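Local coordinates for leucine aminopeptidase 1 (Caenorhabditis elegans, PDB 2HC9), which removes N-terminal amino acids, preferably leucine, from peptides as a two-zinc M17 aminopeptidase and probably serves in digestion, at residues V194-A199 with E284-L289. The protein carries 1 engineered substitution. Sequence-based numbering, arbitrary orientation.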
loop_
_atom_site.group_PDB
_atom_site.type_symbol
_atom_site.label_atom_id
_atom_site.label_comp_id
_atom_site.label_asym_id
_atom_site.label_seq_id
_atom_site.Cartn_x
_atom_site.Cartn_y
_atom_site.Cartn_z
ATOM N N VAL A 194 9.270 25.404 34.169
ATOM C CA VAL A 194 9.971 26.289 35.119
ATOM C C VAL A 194 9.002 27.257 35.842
ATOM O O VAL A 194 9.157 27.525 37.042
ATOM C CB VAL A 194 11.164 27.020 34.467
ATOM C CG1 VAL A 194 11.763 28.102 35.434
ATOM C CG2 VAL A 194 12.242 26.007 34.090
ATOM N N LYS A 195 7.987 27.739 35.130
ATOM C CA LYS A 195 6.939 28.550 35.764
ATOM C C LYS A 195 6.242 27.811 36.903
ATOM O O LYS A 195 6.056 28.366 37.976
ATOM C CB LYS A 195 5.901 28.987 34.726
ATOM C CG LYS A 195 6.369 30.133 33.877
ATOM C CD LYS A 195 5.260 30.587 32.902
ATOM C CE LYS A 195 4.234 31.447 33.629
ATOM N NZ LYS A 195 3.113 31.871 32.739
ATOM N N VAL A 196 5.860 26.558 36.662
ATOM C CA VAL A 196 5.263 25.722 37.704
ATOM C C VAL A 196 6.295 25.457 38.826
ATOM O O VAL A 196 5.956 25.516 40.016
ATOM C CB VAL A 196 4.730 24.370 37.118
ATOM C CG1 VAL A 196 4.346 23.391 38.252
ATOM C CG2 VAL A 196 3.558 24.620 36.155
ATOM N N GLY A 197 7.543 25.192 38.436
ATOM C CA GLY A 197 8.655 25.054 39.396
ATOM C C GLY A 197 8.736 26.249 40.351
ATOM O O GLY A 197 8.884 26.072 41.569
ATOM N N ASN A 198 8.645 27.454 39.794
ATOM C CA ASN A 198 8.723 28.669 40.607
ATOM C C ASN A 198 7.495 28.800 41.515
ATOM O O ASN A 198 7.639 29.064 42.717
ATOM C CB ASN A 198 8.914 29.919 39.729
ATOM C CG ASN A 198 10.391 30.250 39.479
ATOM O OD1 ASN A 198 11.029 30.922 40.287
ATOM N ND2 ASN A 198 10.924 29.803 38.348
ATOM N N ALA A 199 6.305 28.602 40.947
ATOM C CA ALA A 199 5.034 28.738 41.692
ATOM C C ALA A 199 4.951 27.774 42.863
ATOM O O ALA A 199 4.384 28.096 43.914
ATOM C CB ALA A 199 3.827 28.538 40.763
ATOM N N GLU A 284 1.312 18.961 35.453
ATOM C CA GLU A 284 0.105 19.529 36.051
ATOM C C GLU A 284 -0.443 18.725 37.211
ATOM O O GLU A 284 -1.054 19.290 38.121
ATOM C CB GLU A 284 -0.970 19.805 34.988
ATOM C CG GLU A 284 -0.471 20.761 33.873
ATOM C CD GLU A 284 -0.159 22.177 34.380
ATOM O OE1 GLU A 284 -0.760 22.594 35.393
ATOM O OE2 GLU A 284 0.658 22.875 33.728
ATOM N N ALA A 285 -0.196 17.412 37.209
ATOM C CA ALA A 285 -0.420 16.598 38.424
ATOM C C ALA A 285 0.455 17.048 39.586
ATOM O O ALA A 285 -0.026 17.169 40.705
ATOM C CB ALA A 285 -0.180 15.092 38.158
ATOM N N TYR A 286 1.745 17.243 39.319
ATOM C CA TYR A 286 2.693 17.699 40.327
ATOM C C TYR A 286 2.196 19.024 40.901
ATOM O O TYR A 286 2.171 19.207 42.115
ATOM C CB TYR A 286 4.065 17.872 39.671
ATOM C CG TYR A 286 5.165 18.431 40.559
ATOM C CD1 TYR A 286 5.972 17.574 41.308
ATOM C CD2 TYR A 286 5.408 19.820 40.631
ATOM C CE1 TYR A 286 6.986 18.052 42.100
ATOM C CE2 TYR A 286 6.448 20.322 41.429
ATOM C CZ TYR A 286 7.233 19.426 42.150
ATOM O OH TYR A 286 8.257 19.878 42.947
ATOM N N SER A 287 1.814 19.941 40.017
ATOM C CA SER A 287 1.297 21.241 40.439
ATOM C C SER A 287 0.091 21.109 41.390
ATOM O O SER A 287 0.077 21.702 42.475
ATOM C CB SER A 287 0.931 22.080 39.224
ATOM O OG SER A 287 0.339 23.321 39.605
ATOM N N ALA A 288 -0.901 20.325 40.998
ATOM C CA ALA A 288 -2.120 20.167 41.840
ATOM C C ALA A 288 -1.791 19.551 43.222
ATOM O O ALA A 288 -2.315 19.987 44.253
ATOM C CB ALA A 288 -3.160 19.314 41.104
ATOM N N LEU A 289 -0.908 18.549 43.248
ATOM C CA LEU A 289 -0.552 17.876 44.501
ATOM C C LEU A 289 0.235 18.811 45.420
ATOM O O LEU A 289 -0.002 18.846 46.625
ATOM C CB LEU A 289 0.280 16.619 44.223
ATOM C CG LEU A 289 -0.531 15.466 43.576
ATOM C CD1 LEU A 289 0.402 14.362 42.987
ATOM C CD2 LEU A 289 -1.536 14.860 44.553
#
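With chi1 of V196 at 169°, CG1 stands trans to the backbone N and reaches across to helix 277-290, while CG2 lies beside that N and turns to E284. V196 CG1 rests 3.8 Å from S287 CB. The same methyl comes to the ring edge of Y286, near the ring plane, with V196 CG1 4.4 Å from Y286 CD2, so the tyrosine offers its rim and not a face. The second branch, V196 CG2, lies 4.2 Å from E284 OE2. E284 starts out pointing away from V196, but its chain bends at chi2 (-65°) and carries the carboxylate back to the methyl; the same side chain packs on E172, T173 and L176 of helix 157-178. No hydrogen bond joins the two segments, and V196 supplies nearly all of the contact from helix 186-199. The hydroxyl of Y286 is bonded to S202 OG, just past the end of helix 186-199, which ties down the far end of the ring; the ring also lies on L298 and A300 of strand 297-307. On helix 186-199, in one of the two modelled conformers of N198, its ND2 donates to V194 O at 3.2 Å from above the carbonyl plane, opposite the face used by N198 N. The helix segments run nearly parallel, 12° between their directions, with axes 10.4 Å apart at closest approach. V196 and S287 sit level, their CA atoms 6.6 Å apart. This is side-by-side helix packing in the alpha/beta catalytic domain of the M17 aminopeptidases, where helices 186-199 and 277-290 meet beside the central mixed sheet, away from the zinc site.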